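PDB 2FOK: FOKI restriction endonuclease from Planomicrobium okeanokoites, which recognises a specific DNA sequence and, as a type IIS restriction endonuclease, hydrolyses both strands at fixed, staggered positions outside that site in a metal-dependent reaction. Local coordinates for residues 10-15 / 224-229; 191-196 / 220-225; 154-159 / 232-237. All blocks are in the same frame, centred on the assembly; numbering follows the deposited sequence.

Interaction 1 (10-15 / 224-229); sequences WVQNPG and DKYARM
Tyr226 stands on the helix with its ring between Trp10 and Gln12. Over one face lies Trp10 CB, a CH-pi contact 3.9 Å from the Tyr226 ring centroid. The six-membered ring of Trp10 meets the same phenol obliquely, the planes 43° apart, with Trp10 CE3 touching Tyr226 CD2 at 3.7 Å. CG of Tyr226 is anti to its own carbonyl carbon (chi1 -60°), which swings the phenol off the flank of the helix and up against the loop. At the ring's edge sits the carbonyl of Val11, and Gln12 CG presses on Tyr226 CE1 at 3.3 Å. With an alanine at Tyr226, Trp10 CB would probably lose the face it rests on, leaving a gap under the indole and Gln12 CG.

Residues 10-15 belong to the first recognition subdomain and helix 222-236 to the second, both of the helix-turn-helix clan, so these side chains join two DNA-recognition modules.

The polar tie is a single one. Arg228 NH2 donates to Gln12 O at 3.1 Å, close to the line of the C=O bond, the oxygen lying 24° out of the guanidinium plane, while Arg228 NE is engaged by Glu220 in a salt bridge.

Elsewhere side chains simply pack. The extended Gln12 chain lies obliquely over bent Lys225, its amide carbon CD 3.3 Å from Lys225 CE. Met229, bent at chi2 and chi3, tucks its methyl under the proline: Met229 CE approaches Pro14 CD to 3.9 Å and, tightly, Pro14 CA to 3.2 Å.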
# COMPACT_ATOMS: atom_id res chain seq x y z
N TRP A 10 -1.72 -10.34 -3.27
CA TRP A 10 -0.90 -9.56 -2.35
C TRP A 10 -0.92 -10.11 -0.93
O TRP A 10 -1.98 -10.25 -0.30
CB TRP A 10 -1.40 -8.12 -2.35
CG TRP A 10 -1.56 -7.53 -3.72
CD1 TRP A 10 -2.71 -7.49 -4.47
CD2 TRP A 10 -0.55 -6.89 -4.50
NE1 TRP A 10 -2.46 -6.88 -5.68
CE2 TRP A 10 -1.15 -6.50 -5.72
CE3 TRP A 10 0.81 -6.61 -4.29
CZ2 TRP A 10 -0.43 -5.85 -6.73
CZ3 TRP A 10 1.52 -5.96 -5.30
CH2 TRP A 10 0.90 -5.59 -6.51
N VAL A 11 0.27 -10.42 -0.41
CA VAL A 11 0.40 -10.95 0.94
C VAL A 11 1.28 -10.00 1.75
O VAL A 11 2.30 -9.53 1.26
CB VAL A 11 1.01 -12.38 0.91
CG1 VAL A 11 0.36 -13.24 1.98
CG2 VAL A 11 0.80 -13.02 -0.47
N GLN A 12 0.89 -9.74 2.99
CA GLN A 12 1.62 -8.81 3.86
C GLN A 12 2.43 -9.41 5.01
O GLN A 12 3.44 -8.85 5.43
CB GLN A 12 0.64 -7.81 4.48
CG GLN A 12 0.42 -6.53 3.71
CD GLN A 12 -0.60 -5.63 4.40
OE1 GLN A 12 -0.97 -4.57 3.89
NE2 GLN A 12 -1.05 -6.05 5.58
N ASN A 13 1.99 -10.55 5.53
CA ASN A 13 2.69 -11.12 6.66
C ASN A 13 3.46 -12.40 6.39
O ASN A 13 3.03 -13.25 5.62
CB ASN A 13 1.70 -11.30 7.81
CG ASN A 13 1.34 -9.97 8.46
OD1 ASN A 13 2.22 -9.22 8.88
ND2 ASN A 13 0.05 -9.68 8.54
N PRO A 14 4.64 -12.54 7.04
CA PRO A 14 5.56 -13.68 6.92
C PRO A 14 5.00 -15.05 7.25
O PRO A 14 4.13 -15.21 8.11
CB PRO A 14 6.72 -13.30 7.84
CG PRO A 14 6.15 -12.29 8.77
CD PRO A 14 5.17 -11.52 7.96
N GLY A 15 5.54 -16.04 6.54
CA GLY A 15 5.16 -17.43 6.72
C GLY A 15 6.31 -18.30 6.24
O GLY A 15 7.16 -17.83 5.49
N ASP A 224 5.19 -0.96 0.97
CA ASP A 224 6.46 -1.24 1.62
C ASP A 224 6.41 -2.65 2.21
O ASP A 224 7.42 -3.34 2.27
CB ASP A 224 6.74 -0.20 2.72
CG ASP A 224 6.61 1.23 2.22
OD1 ASP A 224 6.95 1.47 1.05
OD2 ASP A 224 6.16 2.11 2.99
N LYS A 225 5.21 -3.06 2.65
CA LYS A 225 4.94 -4.38 3.22
C LYS A 225 5.13 -5.45 2.14
O LYS A 225 5.86 -6.43 2.32
CB LYS A 225 3.48 -4.44 3.70
CG LYS A 225 3.29 -4.74 5.18
CD LYS A 225 2.80 -3.50 5.92
CE LYS A 225 1.30 -3.55 6.19
NZ LYS A 225 0.82 -2.27 6.78
N TYR A 226 4.43 -5.25 1.02
CA TYR A 226 4.49 -6.14 -0.12
C TYR A 226 5.92 -6.26 -0.65
O TYR A 226 6.37 -7.36 -0.95
CB TYR A 226 3.57 -5.63 -1.23
CG TYR A 226 2.12 -5.54 -0.81
CD1 TYR A 226 1.56 -6.50 0.02
CD2 TYR A 226 1.30 -4.50 -1.25
CE1 TYR A 226 0.24 -6.45 0.41
CE2 TYR A 226 -0.04 -4.43 -0.86
CZ TYR A 226 -0.56 -5.42 -0.03
OH TYR A 226 -1.89 -5.39 0.37
N ALA A 227 6.63 -5.14 -0.77
CA ALA A 227 8.01 -5.13 -1.27
C ALA A 227 8.97 -5.92 -0.39
O ALA A 227 9.94 -6.50 -0.88
CB ALA A 227 8.52 -3.71 -1.38
N ARG A 228 8.71 -5.92 0.92
CA ARG A 228 9.55 -6.63 1.87
C ARG A 228 9.26 -8.12 1.77
O ARG A 228 10.17 -8.95 1.80
CB ARG A 228 9.27 -6.13 3.29
CG ARG A 228 9.58 -7.14 4.40
CD ARG A 228 9.28 -6.61 5.80
NE ARG A 228 7.86 -6.34 6.02
CZ ARG A 228 6.93 -7.28 6.15
NH1 ARG A 228 7.26 -8.56 6.08
NH2 ARG A 228 5.66 -6.94 6.36
N MET A 229 7.98 -8.45 1.64
CA MET A 229 7.55 -9.84 1.53
C MET A 229 8.01 -10.44 0.21
O MET A 229 8.72 -11.44 0.18
CB MET A 229 6.03 -9.93 1.64
CG MET A 229 5.50 -9.55 3.02
SD MET A 229 6.43 -10.39 4.32
CE MET A 229 5.76 -12.06 4.14

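Interaction 2 (191-196 / 220-225); sequences GFTSLP and EGSSDK
The Phe192 ring meets Ser223 at its edge, where Ser223 OG lies near the ring plane, 3.5 Å from Phe192 CB; that hydroxyl's hydrogen bond goes to Leu184 O. Elsewhere the Phe192 ring packs edge-to-face with Trp10. The second flat group, the carboxylate of Asp224, is gripped round its rim. Ser194 OG donates to Asp224 OD1 at 2.5 Å and Leu195 N to Asp224 OD2 at 3.0 Å, both on syn lone pairs. Gly221 N reaches Asp224 OD2 from the anti side, 28° out of the carboxylate plane.

This is the N-terminal capping of helix 222-236, with Gly221 at the N-cap. Asp224, three residues on, returns a bond to the N-cap amide, the half of a capping box that a glycine leaves possible. The loop 191-196 supplies acceptors for the first turn instead: Thr193 O takes the amide of Ser223 at 2.9 Å, and Thr193 OG1 takes that of Ser222 at 3.2 Å. A chi1 of 69° puts Thr193 OG1 between its own backbone N and carbonyl carbon, where it can take the Ser222 amide. Three donors and the positive end of the helix dipole probably favour an ionised Asp224.

Gly221 is needed for the closeness: a CB there would run into Thr193 O, which instead has Gly221 CA at 3.2 Å. Leu195, beyond the polar cluster, leans on Ile423 and Met426 of helix 421-436, a part of the cleavage domain, so this recognition-subdomain loop also packs against the cleavage domain. The CD1 methyl of Leu195 rests 3.5 Å from Glu220 CA.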
# COMPACT_ATOMS: atom_id res chain seq x y z
N GLY A 191 -4.03 0.90 0.30
CA GLY A 191 -3.79 -0.50 0.02
C GLY A 191 -2.41 -0.61 -0.61
O GLY A 191 -1.77 -1.65 -0.54
N PHE A 192 -1.96 0.48 -1.23
CA PHE A 192 -0.64 0.55 -1.87
C PHE A 192 0.03 1.87 -1.52
O PHE A 192 0.40 2.64 -2.42
CB PHE A 192 -0.75 0.45 -3.40
CG PHE A 192 -1.56 -0.71 -3.88
CD1 PHE A 192 -0.99 -1.96 -4.02
CD2 PHE A 192 -2.91 -0.55 -4.18
CE1 PHE A 192 -1.74 -3.06 -4.45
CE2 PHE A 192 -3.68 -1.62 -4.61
CZ PHE A 192 -3.10 -2.89 -4.75
N THR A 193 0.20 2.12 -0.23
CA THR A 193 0.82 3.35 0.25
C THR A 193 2.29 3.11 0.59
O THR A 193 2.68 2.00 0.94
CB THR A 193 0.12 3.88 1.51
OG1 THR A 193 0.38 2.99 2.60
CG2 THR A 193 -1.39 3.98 1.31
N SER A 194 3.11 4.15 0.48
CA SER A 194 4.53 4.02 0.78
C SER A 194 5.00 5.25 1.56
O SER A 194 4.61 6.38 1.24
CB SER A 194 5.35 3.88 -0.51
OG SER A 194 6.73 3.62 -0.26
N LEU A 195 5.83 5.03 2.57
CA LEU A 195 6.35 6.12 3.38
C LEU A 195 7.63 6.69 2.79
O LEU A 195 8.57 5.95 2.52
CB LEU A 195 6.66 5.65 4.81
CG LEU A 195 5.68 4.77 5.58
CD1 LEU A 195 6.33 4.36 6.90
CD2 LEU A 195 4.40 5.53 5.83
N PRO A 196 7.67 8.01 2.57
CA PRO A 196 8.88 8.62 2.01
C PRO A 196 10.08 8.20 2.87
O PRO A 196 10.13 8.47 4.06
CB PRO A 196 8.60 10.12 2.12
CG PRO A 196 7.10 10.22 2.09
CD PRO A 196 6.59 8.99 2.77
N GLU A 220 5.78 1.12 8.16
CA GLU A 220 5.75 0.92 6.73
C GLU A 220 4.37 1.06 6.12
O GLU A 220 3.36 0.92 6.81
CB GLU A 220 6.34 -0.47 6.40
CG GLU A 220 5.37 -1.61 6.61
CD GLU A 220 6.03 -2.91 7.03
OE1 GLU A 220 7.17 -3.18 6.62
OE2 GLU A 220 5.38 -3.66 7.79
N GLY A 221 4.33 1.37 4.82
CA GLY A 221 3.07 1.52 4.12
C GLY A 221 2.72 0.18 3.50
O GLY A 221 3.55 -0.73 3.50
N SER A 222 1.51 0.05 2.96
CA SER A 222 1.11 -1.21 2.36
C SER A 222 2.08 -1.72 1.30
O SER A 222 2.45 -2.89 1.33
CB SER A 222 -0.29 -1.09 1.75
OG SER A 222 -0.95 0.07 2.21
N SER A 223 2.50 -0.86 0.37
CA SER A 223 3.43 -1.27 -0.69
C SER A 223 4.80 -1.63 -0.12
O SER A 223 5.50 -2.49 -0.66
CB SER A 223 3.57 -0.18 -1.73
OG SER A 223 2.61 -0.30 -2.76
N ASP A 224 5.19 -0.96 0.97
CA ASP A 224 6.46 -1.24 1.62
C ASP A 224 6.41 -2.65 2.21
O ASP A 224 7.42 -3.34 2.27
CB ASP A 224 6.74 -0.20 2.72
CG ASP A 224 6.61 1.23 2.22
OD1 ASP A 224 6.95 1.47 1.05
OD2 ASP A 224 6.16 2.11 2.99
N LYS A 225 5.21 -3.06 2.65
CA LYS A 225 4.94 -4.38 3.22
C LYS A 225 5.13 -5.45 2.14
O LYS A 225 5.86 -6.43 2.32
CB LYS A 225 3.48 -4.44 3.70
CG LYS A 225 3.29 -4.74 5.18
CD LYS A 225 2.80 -3.50 5.92
CE LYS A 225 1.30 -3.55 6.19
NZ LYS A 225 0.82 -2.27 6.78

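Interaction 3 (154-159 / 232-237); sequences EAISSY and GWLDKL
Ile156 pushes its CD1 methyl into a corner made by Trp233 and Leu234 of the facing helix and Leu237 just after it. Leu234 CD2 is the nearest, 3.7 Å from Ile156 CD1; Trp233 CB stands at 3.9 Å from the same methyl, and Leu237 CD1 is more distant at 4.3 Å. Seen from the methyl, the three partners lie in directions roughly at right angles to one another, so it is hemmed in from three directions rather than pressed on from one. Ile156 crosses both Trp233 and Leu234 obliquely, and its nearly straight outer arm (chi2 171°) helps carry CD1 into the 8.3 Å gap between Ile156 CA and Leu234 CA.

The aromatic pair is set differently. The side chains of Tyr159 and Trp233 run at about a right angle to each other, and the touch is made by Tyr159 CE2 on Trp233 CZ3 at 4.0 Å. Tyr159 CE2 comes in at the indole edge, near its plane. The indole stacks with Trp113. Tyr159 CG lies anti to the backbone N (chi1 -175°), which turns the ring toward Trp233; its OH is hydrogen-bonded to Gly9 O.

Where helix 146-157 gives out, Ala155 O accepts from both Ser158 N and Ser158 OG, the hydroxyl at 2.6 Å, which pins the turn leading to Tyr159, the N-cap of helix 160-169. That helix borders the methyl cluster too, with Ala162 against Ile156 and Ile165 and Leu166 against Leu234. Helices 146-157, 160-169 and 222-236, the last running on into the strands 240-248 and 258-267, thus share an apolar core consistent with a winged-helix subdomain of the helix-turn-helix clan.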
# COMPACT_ATOMS: atom_id res chain seq x y z
N GLU A 154 9.68 -20.93 -11.13
CA GLU A 154 8.81 -20.83 -12.28
C GLU A 154 7.48 -20.26 -11.83
O GLU A 154 6.86 -19.47 -12.53
CB GLU A 154 8.59 -22.20 -12.91
CG GLU A 154 7.32 -22.28 -13.74
CD GLU A 154 7.60 -22.22 -15.22
OE1 GLU A 154 8.79 -22.26 -15.60
OE2 GLU A 154 6.62 -22.14 -16.00
N ALA A 155 7.04 -20.68 -10.65
CA ALA A 155 5.79 -20.21 -10.08
C ALA A 155 5.85 -18.70 -9.86
O ALA A 155 4.95 -17.97 -10.26
CB ALA A 155 5.54 -20.92 -8.75
N ILE A 156 6.92 -18.24 -9.22
CA ILE A 156 7.08 -16.81 -8.94
C ILE A 156 7.28 -15.95 -10.18
O ILE A 156 6.98 -14.76 -10.15
CB ILE A 156 8.26 -16.55 -7.94
CG1 ILE A 156 7.89 -15.37 -7.03
CG2 ILE A 156 9.57 -16.30 -8.71
CD1 ILE A 156 8.86 -15.12 -5.86
N SER A 157 7.77 -16.55 -11.26
CA SER A 157 8.00 -15.81 -12.50
C SER A 157 6.68 -15.47 -13.21
O SER A 157 6.63 -14.61 -14.08
CB SER A 157 8.91 -16.61 -13.43
OG SER A 157 10.21 -16.76 -12.86
N SER A 158 5.62 -16.18 -12.83
CA SER A 158 4.28 -15.96 -13.39
C SER A 158 3.53 -14.97 -12.49
O SER A 158 2.34 -14.70 -12.70
CB SER A 158 3.52 -17.27 -13.41
OG SER A 158 3.12 -17.62 -12.09
N TYR A 159 4.24 -14.45 -11.48
CA TYR A 159 3.71 -13.51 -10.50
C TYR A 159 4.24 -12.10 -10.84
O TYR A 159 5.40 -11.78 -10.59
CB TYR A 159 4.17 -13.96 -9.10
CG TYR A 159 3.61 -13.15 -7.96
CD1 TYR A 159 2.23 -12.99 -7.81
CD2 TYR A 159 4.45 -12.48 -7.07
CE1 TYR A 159 1.72 -12.18 -6.83
CE2 TYR A 159 3.93 -11.67 -6.08
CZ TYR A 159 2.57 -11.52 -5.97
OH TYR A 159 2.05 -10.69 -5.00
N GLY A 232 11.60 -10.82 0.07
CA GLY A 232 12.09 -11.91 0.90
C GLY A 232 11.92 -13.26 0.21
O GLY A 232 12.73 -14.17 0.38
N TRP A 233 10.85 -13.39 -0.58
CA TRP A 233 10.60 -14.63 -1.31
C TRP A 233 11.73 -14.83 -2.32
O TRP A 233 12.32 -15.91 -2.40
CB TRP A 233 9.26 -14.56 -2.05
CG TRP A 233 8.05 -14.61 -1.14
CD1 TRP A 233 8.02 -14.97 0.19
CD2 TRP A 233 6.70 -14.28 -1.49
NE1 TRP A 233 6.74 -14.88 0.68
CE2 TRP A 233 5.91 -14.46 -0.33
CE3 TRP A 233 6.08 -13.85 -2.68
CZ2 TRP A 233 4.53 -14.22 -0.32
CZ3 TRP A 233 4.72 -13.61 -2.67
CH2 TRP A 233 3.95 -13.79 -1.49
N LEU A 234 12.04 -13.78 -3.07
CA LEU A 234 13.09 -13.80 -4.09
C LEU A 234 14.49 -14.01 -3.51
O LEU A 234 15.38 -14.52 -4.18
CB LEU A 234 13.10 -12.49 -4.87
CG LEU A 234 11.84 -12.10 -5.63
CD1 LEU A 234 11.94 -10.65 -6.05
CD2 LEU A 234 11.68 -13.00 -6.85
N ASP A 235 14.69 -13.59 -2.26
CA ASP A 235 15.98 -13.74 -1.61
C ASP A 235 16.22 -15.22 -1.36
O ASP A 235 17.25 -15.77 -1.77
CB ASP A 235 15.98 -12.96 -0.30
CG ASP A 235 17.27 -13.11 0.48
OD1 ASP A 235 18.26 -12.39 0.19
OD2 ASP A 235 17.30 -13.96 1.41
N LYS A 236 15.26 -15.87 -0.72
CA LYS A 236 15.36 -17.28 -0.40
C LYS A 236 15.49 -18.17 -1.64
O LYS A 236 15.92 -19.32 -1.53
CB LYS A 236 14.15 -17.71 0.43
CG LYS A 236 14.16 -17.12 1.83
CD LYS A 236 13.44 -17.98 2.85
CE LYS A 236 12.08 -17.38 3.22
NZ LYS A 236 12.15 -15.92 3.52
N LEU A 237 15.13 -17.64 -2.81
CA LEU A 237 15.22 -18.40 -4.05
C LEU A 237 16.46 -18.01 -4.83
O LEU A 237 16.69 -18.49 -5.94
CB LEU A 237 13.96 -18.18 -4.91
CG LEU A 237 12.70 -18.92 -4.44
CD1 LEU A 237 11.49 -18.42 -5.19
CD2 LEU A 237 12.87 -20.42 -4.65

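Overall arrangement
From the N terminus, residues 10-15 come first and wait over two hundred residues for their partner 224-229, so interaction 1 closes by far the longest loop. Interaction 3 opens inside that loop at 154-159 and closes after it at 232-237, so the two cross. Interaction 2, between 191-196 and 220-225, is local and falls within the span of interaction 3. All three end on helix 222-236: its start is fixed by interaction 2, its middle carries the first subdomain's loop, and its end packs on helix 146-157. Interactions 1 and 2 touch and share Asp224 and Lys225; interactions 1 and 3 meet where Val11 packs on Trp233.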